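Local coordinates for protein aspartate aminotransferase, cytoplasmic (Schizosaccharomyces pombe 972h-, PDB 6JPK) that catalyses the reversible transfer of the amino group from L-aspartate to 2-oxoglutarate, giving oxaloacetate and L-glutamate, with pyridoxal 5'-phosphate as cofactor, at residues K55-V60 with P296-R301; A304-S309 with A314-D319; L114-I119 with R142-K147. The protein carries 1 engineered substitution. All coordinates share one frame; numbering follows the deposited sequence.

Contact 1. Residues K55-V60 with P296-R301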
loop_
_atom_site.group_PDB
_atom_site.type_symbol
_atom_site.label_atom_id
_atom_site.label_comp_id
_atom_site.label_asym_id
_atom_site.label_seq_id
_atom_site.Cartn_x
_atom_site.Cartn_y
_atom_site.Cartn_z
ATOM N N LYS A 55 2.575 -3.744 24.045
ATOM C CA LYS A 55 1.412 -4.000 24.891
ATOM C C LYS A 55 0.112 -3.980 24.083
ATOM O O LYS A 55 -0.728 -4.881 24.208
ATOM C CB LYS A 55 1.381 -2.951 26.004
ATOM C CG LYS A 55 0.252 -3.081 27.010
ATOM C CD LYS A 55 0.437 -2.050 28.124
ATOM C CE LYS A 55 -0.609 -2.212 29.212
ATOM N NZ LYS A 55 -0.171 -1.520 30.455
ATOM N N ALA A 56 -0.072 -2.950 23.247
ATOM C CA ALA A 56 -1.294 -2.852 22.445
ATOM C C ALA A 56 -1.432 -4.028 21.479
ATOM O O ALA A 56 -2.534 -4.561 21.293
ATOM C CB ALA A 56 -1.320 -1.524 21.676
ATOM N N SER A 57 -0.333 -4.452 20.851
ATOM C CA SER A 57 -0.455 -5.571 19.923
ATOM C C SER A 57 -0.822 -6.862 20.651
ATOM O O SER A 57 -1.608 -7.657 20.127
ATOM C CB SER A 57 0.826 -5.736 19.081
ATOM O OG SER A 57 1.951 -6.083 19.852
ATOM N N LYS A 58 -0.319 -7.061 21.876
ATOM C CA LYS A 58 -0.728 -8.223 22.667
ATOM C C LYS A 58 -2.215 -8.171 23.013
ATOM O O LYS A 58 -2.913 -9.193 22.949
ATOM C CB LYS A 58 0.099 -8.308 23.954
ATOM C CG LYS A 58 1.587 -8.608 23.737
ATOM C CD LYS A 58 1.793 -9.966 23.076
ATOM C CE LYS A 58 3.259 -10.399 23.138
ATOM N NZ LYS A 58 3.770 -10.450 24.534
ATOM N N ILE A 59 -2.703 -7.000 23.418
ATOM C CA ILE A 59 -4.119 -6.834 23.735
ATOM C C ILE A 59 -4.976 -7.119 22.510
ATOM O O ILE A 59 -5.990 -7.827 22.588
ATOM C CB ILE A 59 -4.374 -5.420 24.295
ATOM C CG1 ILE A 59 -3.744 -5.283 25.681
ATOM C CG2 ILE A 59 -5.894 -5.114 24.362
ATOM C CD1 ILE A 59 -3.643 -3.838 26.179
ATOM N N VAL A 60 -4.571 -6.592 21.353
ATOM C CA VAL A 60 -5.380 -6.728 20.142
ATOM C C VAL A 60 -5.458 -8.188 19.704
ATOM O O VAL A 60 -6.526 -8.674 19.307
ATOM C CB VAL A 60 -4.821 -5.819 19.034
ATOM C CG1 VAL A 60 -5.284 -6.285 17.656
ATOM C CG2 VAL A 60 -5.260 -4.372 19.289
ATOM N N PRO A 296 -3.655 -1.737 4.875
ATOM C CA PRO A 296 -3.286 -2.832 5.797
ATOM C C PRO A 296 -3.781 -2.609 7.223
ATOM O O PRO A 296 -3.588 -1.544 7.807
ATOM C CB PRO A 296 -1.750 -2.841 5.744
ATOM C CG PRO A 296 -1.377 -1.453 5.344
ATOM C CD PRO A 296 -2.476 -0.990 4.402
ATOM N N ALA A 297 -4.340 -3.668 7.809
ATOM C CA ALA A 297 -5.099 -3.561 9.047
ATOM C C ALA A 297 -4.212 -3.561 10.292
ATOM O O ALA A 297 -4.507 -2.848 11.257
ATOM C CB ALA A 297 -6.105 -4.712 9.120
ATOM N N TYR A 298 -3.128 -4.347 10.287
ATOM C CA TYR A 298 -2.435 -4.699 11.527
ATOM C C TYR A 298 -1.964 -3.465 12.292
ATOM O O TYR A 298 -2.236 -3.320 13.489
ATOM C CB TYR A 298 -1.252 -5.612 11.207
ATOM C CG TYR A 298 -0.312 -5.882 12.368
ATOM C CD1 TYR A 298 -0.608 -6.845 13.318
ATOM C CD2 TYR A 298 0.888 -5.188 12.489
ATOM C CE1 TYR A 298 0.263 -7.110 14.377
ATOM C CE2 TYR A 298 1.762 -5.438 13.536
ATOM C CZ TYR A 298 1.446 -6.404 14.475
ATOM O OH TYR A 298 2.310 -6.650 15.516
ATOM N N GLY A 299 -1.244 -2.569 11.620
ATOM C CA GLY A 299 -0.777 -1.369 12.294
ATOM C C GLY A 299 -1.907 -0.455 12.726
ATOM O O GLY A 299 -1.815 0.207 13.763
ATOM N N ALA A 300 -2.991 -0.413 11.948
ATOM C CA ALA A 300 -4.107 0.466 12.284
ATOM C C ALA A 300 -4.811 -0.002 13.549
ATOM O O ALA A 300 -5.220 0.821 14.382
ATOM C CB ALA A 300 -5.092 0.529 11.119
ATOM N N ARG A 301 -4.981 -1.318 13.703
ATOM C CA ARG A 301 -5.593 -1.827 14.927
ATOM C C ARG A 301 -4.756 -1.445 16.139
ATOM O O ARG A 301 -5.296 -1.062 17.177
ATOM C CB ARG A 301 -5.769 -3.348 14.850
ATOM C CG ARG A 301 -6.822 -3.823 13.849
ATOM C CD ARG A 301 -7.001 -5.364 13.892
ATOM N NE ARG A 301 -5.735 -6.049 13.659
ATOM C CZ ARG A 301 -5.444 -6.792 12.586
ATOM N NH1 ARG A 301 -6.337 -6.994 11.615
ATOM N NH2 ARG A 301 -4.243 -7.358 12.496
#

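Contact 2. Residues A304-S309 with A314-D319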
loop_
_atom_site.group_PDB
_atom_site.type_symbol
_atom_site.label_atom_id
_atom_site.label_comp_id
_atom_site.label_asym_id
_atom_site.label_seq_id
_atom_site.Cartn_x
_atom_site.Cartn_y
_atom_site.Cartn_z
ATOM N N ALA A 304 -5.104 2.389 16.749
ATOM C CA ALA A 304 -6.421 2.698 17.288
ATOM C C ALA A 304 -6.522 2.248 18.738
ATOM O O ALA A 304 -7.145 2.926 19.561
ATOM C CB ALA A 304 -7.520 2.040 16.447
ATOM N N GLU A 305 -5.901 1.116 19.077
ATOM C CA GLU A 305 -5.979 0.637 20.457
ATOM C C GLU A 305 -5.325 1.638 21.405
ATOM O O GLU A 305 -5.904 2.010 22.431
ATOM C CB GLU A 305 -5.325 -0.743 20.578
ATOM C CG GLU A 305 -5.702 -1.475 21.834
ATOM C CD GLU A 305 -7.193 -1.852 21.876
ATOM O OE1 GLU A 305 -7.831 -2.000 20.797
ATOM O OE2 GLU A 305 -7.726 -1.989 22.997
ATOM N N ILE A 306 -4.123 2.103 21.053
ATOM C CA ILE A 306 -3.440 3.117 21.854
ATOM C C ILE A 306 -4.274 4.391 21.949
ATOM O O ILE A 306 -4.541 4.902 23.045
ATOM C CB ILE A 306 -2.050 3.409 21.262
ATOM C CG1 ILE A 306 -1.130 2.188 21.426
ATOM C CG2 ILE A 306 -1.451 4.649 21.905
ATOM C CD1 ILE A 306 0.276 2.404 20.840
ATOM N N LEU A 307 -4.685 4.931 20.798
ATOM C CA LEU A 307 -5.270 6.271 20.765
ATOM C C LEU A 307 -6.608 6.341 21.496
ATOM O O LEU A 307 -6.952 7.392 22.043
ATOM C CB LEU A 307 -5.417 6.737 19.312
ATOM C CG LEU A 307 -4.069 6.971 18.609
ATOM C CD1 LEU A 307 -4.207 7.152 17.094
ATOM C CD2 LEU A 307 -3.375 8.170 19.220
ATOM N N ASN A 308 -7.365 5.248 21.535
ATOM C CA ASN A 308 -8.679 5.258 22.166
ATOM C C ASN A 308 -8.653 4.762 23.604
ATOM O O ASN A 308 -9.705 4.718 24.244
ATOM C CB ASN A 308 -9.664 4.426 21.336
ATOM C CG ASN A 308 -9.994 5.091 20.010
ATOM O OD1 ASN A 308 -10.420 6.239 19.983
ATOM N ND2 ASN A 308 -9.750 4.396 18.911
ATOM N N SER A 309 -7.483 4.410 24.136
ATOM C CA SER A 309 -7.366 3.980 25.528
ATOM C C SER A 309 -6.649 5.051 26.335
ATOM O O SER A 309 -5.475 5.333 26.057
ATOM C CB SER A 309 -6.608 2.652 25.633
ATOM O OG SER A 309 -6.123 2.475 26.964
ATOM N N ALA A 314 -1.498 7.380 27.638
ATOM C CA ALA A 314 -0.536 7.944 28.581
ATOM C C ALA A 314 0.791 7.189 28.547
ATOM O O ALA A 314 1.861 7.796 28.665
ATOM C CB ALA A 314 -1.115 7.932 29.999
ATOM N N GLU A 315 0.740 5.861 28.419
ATOM C CA GLU A 315 1.979 5.091 28.347
ATOM C C GLU A 315 2.713 5.354 27.041
ATOM O O GLU A 315 3.947 5.417 27.019
ATOM C CB GLU A 315 1.674 3.604 28.530
ATOM C CG GLU A 315 1.126 3.323 29.950
ATOM C CD GLU A 315 0.547 1.934 30.132
ATOM O OE1 GLU A 315 0.846 1.053 29.302
ATOM O OE2 GLU A 315 -0.191 1.720 31.132
ATOM N N TRP A 316 1.972 5.528 25.944
ATOM C CA TRP A 316 2.601 5.916 24.687
ATOM C C TRP A 316 3.321 7.254 24.830
ATOM O O TRP A 316 4.443 7.416 24.329
ATOM C CB TRP A 316 1.556 5.963 23.568
ATOM C CG TRP A 316 2.065 6.450 22.226
ATOM C CD1 TRP A 316 3.198 6.036 21.564
ATOM C CD2 TRP A 316 1.437 7.423 21.371
ATOM N NE1 TRP A 316 3.313 6.706 20.358
ATOM C CE2 TRP A 316 2.248 7.558 20.219
ATOM C CE3 TRP A 316 0.270 8.195 21.474
ATOM C CZ2 TRP A 316 1.925 8.430 19.171
ATOM C CZ3 TRP A 316 -0.046 9.075 20.425
ATOM C CH2 TRP A 316 0.787 9.183 19.298
ATOM N N GLU A 317 2.706 8.218 25.529
ATOM C CA GLU A 317 3.360 9.512 25.730
ATOM C C GLU A 317 4.664 9.364 26.508
ATOM O O GLU A 317 5.635 10.088 26.242
ATOM C CB GLU A 317 2.424 10.488 26.452
ATOM C CG GLU A 317 1.336 11.078 25.546
ATOM C CD GLU A 317 0.399 12.007 26.305
ATOM O OE1 GLU A 317 -0.048 11.625 27.419
ATOM O OE2 GLU A 317 0.124 13.118 25.793
ATOM N N GLN A 318 4.704 8.439 27.477
ATOM C CA GLN A 318 5.971 8.107 28.127
ATOM C C GLN A 318 6.996 7.571 27.127
ATOM O O GLN A 318 8.182 7.910 27.210
ATOM C CB GLN A 318 5.752 7.087 29.251
ATOM C CG GLN A 318 5.119 7.682 30.484
ATOM C CD GLN A 318 5.828 8.952 30.922
ATOM O OE1 GLN A 318 7.028 8.941 31.218
ATOM N NE2 GLN A 318 5.093 10.065 30.936
ATOM N N ASP A 319 6.575 6.704 26.202
ATOM C CA ASP A 319 7.508 6.198 25.192
ATOM C C ASP A 319 8.015 7.319 24.277
ATOM O O ASP A 319 9.188 7.323 23.885
ATOM C CB ASP A 319 6.854 5.095 24.354
ATOM C CG ASP A 319 6.418 3.870 25.186
ATOM O OD1 ASP A 319 6.825 3.716 26.361
ATOM O OD2 ASP A 319 5.656 3.042 24.642
#

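Contact 3. Residues L114-I119 with R142-K147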
loop_
_atom_site.group_PDB
_atom_site.type_symbol
_atom_site.label_atom_id
_atom_site.label_comp_id
_atom_site.label_asym_id
_atom_site.label_seq_id
_atom_site.Cartn_x
_atom_site.Cartn_y
_atom_site.Cartn_z
ATOM N N LEU A 114 -1.869 9.907 -2.131
ATOM C CA LEU A 114 -3.302 10.185 -2.214
ATOM C C LEU A 114 -3.565 11.670 -2.413
ATOM O O LEU A 114 -4.341 12.064 -3.292
ATOM C CB LEU A 114 -4.009 9.714 -0.943
ATOM C CG LEU A 114 -4.772 8.396 -0.926
ATOM C CD1 LEU A 114 -5.432 8.232 0.444
ATOM C CD2 LEU A 114 -5.813 8.371 -2.042
ATOM N N ALA A 115 -2.971 12.508 -1.562
ATOM C CA ALA A 115 -3.230 13.936 -1.651
ATOM C C ALA A 115 -2.794 14.478 -3.001
ATOM O O ALA A 115 -3.519 15.257 -3.631
ATOM C CB ALA A 115 -2.520 14.671 -0.514
ATOM N N ALA A 116 -1.618 14.053 -3.474
ATOM C CA ALA A 116 -1.092 14.574 -4.730
ATOM C C ALA A 116 -1.928 14.111 -5.916
ATOM O O ALA A 116 -2.199 14.902 -6.823
ATOM C CB ALA A 116 0.366 14.157 -4.908
ATOM N N SER A 117 -2.335 12.833 -5.932
ATOM C CA SER A 117 -3.221 12.354 -6.994
ATOM C C SER A 117 -4.513 13.156 -7.024
ATOM O O SER A 117 -4.937 13.637 -8.082
ATOM C CB SER A 117 -3.545 10.870 -6.817
ATOM O OG SER A 117 -2.374 10.084 -6.804
ATOM N N PHE A 118 -5.150 13.318 -5.863
ATOM C CA PHE A 118 -6.375 14.105 -5.818
ATOM C C PHE A 118 -6.130 15.540 -6.287
ATOM O O PHE A 118 -6.877 16.075 -7.117
ATOM C CB PHE A 118 -6.971 14.113 -4.406
ATOM C CG PHE A 118 -8.170 15.001 -4.303
ATOM C CD1 PHE A 118 -9.407 14.551 -4.715
ATOM C CD2 PHE A 118 -8.044 16.313 -3.878
ATOM C CE1 PHE A 118 -10.518 15.379 -4.667
ATOM C CE2 PHE A 118 -9.132 17.139 -3.831
ATOM C CZ PHE A 118 -10.385 16.670 -4.233
ATOM N N ILE A 119 -5.094 16.186 -5.751
ATOM C CA ILE A 119 -4.858 17.594 -6.072
ATOM C C ILE A 119 -4.512 17.766 -7.552
ATOM O O ILE A 119 -4.927 18.743 -8.186
ATOM C CB ILE A 119 -3.772 18.173 -5.146
ATOM C CG1 ILE A 119 -4.331 18.307 -3.717
ATOM C CG2 ILE A 119 -3.295 19.540 -5.644
ATOM C CD1 ILE A 119 -3.258 18.463 -2.628
ATOM N N ARG A 142 9.752 15.438 -4.332
ATOM C CA ARG A 142 9.829 15.920 -5.706
ATOM C C ARG A 142 9.353 14.863 -6.694
ATOM O O ARG A 142 8.481 15.134 -7.521
ATOM C CB ARG A 142 11.253 16.357 -6.058
ATOM C CG ARG A 142 11.408 16.616 -7.556
ATOM C CD ARG A 142 12.811 17.104 -7.944
ATOM N NE ARG A 142 13.086 18.436 -7.401
ATOM C CZ ARG A 142 12.783 19.584 -8.001
ATOM N NH1 ARG A 142 12.174 19.608 -9.191
ATOM N NH2 ARG A 142 13.099 20.725 -7.405
ATOM N N THR A 143 9.917 13.650 -6.626
ATOM C CA THR A 143 9.609 12.644 -7.641
ATOM C C THR A 143 8.164 12.175 -7.549
ATOM O O THR A 143 7.544 11.900 -8.576
ATOM C CB THR A 143 10.565 11.442 -7.529
ATOM O OG1 THR A 143 10.531 10.907 -6.202
ATOM C CG2 THR A 143 11.986 11.863 -7.846
ATOM N N LEU A 144 7.599 12.096 -6.346
ATOM C CA LEU A 144 6.211 11.655 -6.239
ATOM C C LEU A 144 5.277 12.601 -6.987
ATOM O O LEU A 144 4.373 12.154 -7.711
ATOM C CB LEU A 144 5.818 11.531 -4.763
ATOM C CG LEU A 144 4.394 11.080 -4.428
ATOM C CD1 LEU A 144 4.380 10.210 -3.163
ATOM C CD2 LEU A 144 3.452 12.279 -4.266
ATOM N N TRP A 145 5.500 13.917 -6.846
ATOM C CA TRP A 145 4.633 14.896 -7.493
ATOM C C TRP A 145 4.908 14.973 -8.985
ATOM O O TRP A 145 3.967 15.056 -9.783
ATOM C CB TRP A 145 4.803 16.275 -6.843
ATOM C CG TRP A 145 4.058 16.396 -5.545
ATOM C CD1 TRP A 145 4.469 15.971 -4.317
ATOM C CD2 TRP A 145 2.767 16.985 -5.351
ATOM N NE1 TRP A 145 3.512 16.253 -3.368
ATOM C CE2 TRP A 145 2.454 16.870 -3.979
ATOM C CE3 TRP A 145 1.839 17.589 -6.207
ATOM C CZ2 TRP A 145 1.265 17.341 -3.443
ATOM C CZ3 TRP A 145 0.651 18.060 -5.670
ATOM C CH2 TRP A 145 0.378 17.936 -4.300
ATOM N N GLU A 146 6.187 14.961 -9.380
ATOM C CA GLU A 146 6.530 14.968 -10.804
ATOM C C GLU A 146 5.976 13.739 -11.523
ATOM O O GLU A 146 5.501 13.844 -12.664
ATOM C CB GLU A 146 8.052 15.049 -10.995
ATOM C CG GLU A 146 8.668 16.433 -10.715
ATOM C CD GLU A 146 10.205 16.455 -10.784
ATOM O OE1 GLU A 146 10.831 15.367 -10.817
ATOM O OE2 GLU A 146 10.789 17.573 -10.803
ATOM N N LYS A 147 6.037 12.561 -10.883
ATOM C CA LYS A 147 5.483 11.358 -11.509
ATOM C C LYS A 147 3.986 11.485 -11.753
ATOM O O LYS A 147 3.459 10.861 -12.675
ATOM C CB LYS A 147 5.736 10.109 -10.655
ATOM C CG LYS A 147 7.198 9.688 -10.477
ATOM C CD LYS A 147 7.933 9.487 -11.776
ATOM C CE LYS A 147 9.289 8.833 -11.502
ATOM N NZ LYS A 147 9.980 8.499 -12.772
#

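Contact 1. Residues K55-V60 with P296-R301
Val60 and Arg301 mark where the two backbones come nearest, their CA atoms 7.2 Å apart: helix 51-62 here meets the first turn of helix 297-308, which the chain enters through the loop residue Pro296. Val60 supplies two branches. Its CG2 lies 3.9 Å from the carbonyl O of Arg301, while CG1, held anti to the backbone N of Val60 (chi1 159°), comes obliquely to the guanidinium and stops 4.0 Å from Arg301 NE. The two side chains cross at about a right angle. A bend at chi3 (-56°) folds the arginine back along its own helix, so that Ala297 C sits 4.1 Å above the guanidinium plane, over its centre. In this aminotransferase homodimer the start of helix 297-308 belongs to the subunit interface, and Arg301 NH2 makes a salt bridge to Glu262 of the second subunit. Tyr298 also looks across: its ring stacks on Tyr298 of the second subunit, and its OH is hydrogen-bonded to Glu61 of that subunit. Within the chain the same OH is 4.0 Å from Ser57 CB, a loose van der Waals approach; Ser57 OG itself is hydrogen-bonded to Lys54 O in its own helix.

Contact 2. Residues A304-S309 with A314-D319
The indole of Trp316 is met obliquely by two branched side chains from the end of the preceding helix, Ile306 near the root of the ring system and Leu307 at its far end. Ile306 uses CG2, which lies 3.7 Å from Trp316 CB and 4.0 Å from Trp316 CG, so this methyl lies against CB and the neighbouring carbons of the ring. Leu307 reaches out with CD2 to within 3.7 Å of Trp316 CZ3, on the benzene half of the indole. With CG anti to its backbone N (chi1 176°), Trp316 swings the ring toward helix 297-308, where both methyls can touch it. The Ile306 and Trp316 side chains cross at about a right angle, and their CA atoms are 7.2 Å apart. The ring nitrogen is satisfied away from this apolar patch: NE1 gives a hydrogen bond to the carbonyl of Asn256. That bond would limit rotation of the indole, and Met257 packs on all three side chains. Two consecutive helices, broken at Ser309, whose OG caps Leu312 N, thus pack against each other at the start of the long helix 310-340, and Trp316 lies about 9 Å, between side chains, from Lys255, the lysine that probably carries pyridoxal phosphate in the active form of this fold type I enzyme, though not in this model.

Contact 3. Residues L114-I119 with R142-K147
Helices 107-127 and 140-147 pass each other at Ala116 and Trp145, whose CA atoms are only 6.4 Å apart; the axes of the two short segments are 9.8 Å apart and their directions differ by 32°. The small alanine side chain permits the approach. Ala116 CB stands over the centre of the six-membered ring of Trp145, 3.5 Å from its centroid and 10° off the ring normal, a CH-pi contact. A chi1 of -79°, which sets CG opposite the carbonyl carbon, lays the Trp145 indole across toward helix 107-127. Ile119 comes to the ring differently: its CD1 lies near the ring plane, at the edge, 4.0 Å from Trp145 CH2. Leu144 adds CD2, 3.7 Å from Ala116 CB, so that one methyl is shared by two residues. On the central-sheet side Trp145 packs on Val152 and Leu184, and Ile119 on Ile182; helix 140-147 is the crossover of a beta-alpha-beta unit joining parallel strands 131-135 and 152-159. Replacing Trp145 by an alanine would probably leave the Ala116 methyl without its ring face and open a gap between the helices next to the sheet. Charge stays apart, in the Arg142 NH1 to Glu146 OE2 salt bridge of 2.9 Å within helix 140-147. What joins the two helices is therefore shape fit and dispersion, including one CH-pi contact.

Contacts 1 and 2 are neighbours, their centres 12 Å apart, and share helix 297-308: its first turn serves contact 1, its last turn contact 2. They touch directly, through the salt bridge of Lys55 NZ with Glu315 OE1 and the packing of Ala56 on Ile306, so helices 51-62, 297-308 and 310-340 form one cluster. Contact 3 lies on the sheet-flanking helices 107-127 and 140-147, its centre 29 Å from that of contact 1 and 32 Å from that of contact 2. In sequence it is nested inside the loop closed by contact 1, and contact 2 follows both. Contacts 1 and 3 each touch the second subunit, placing them along the dimer interface.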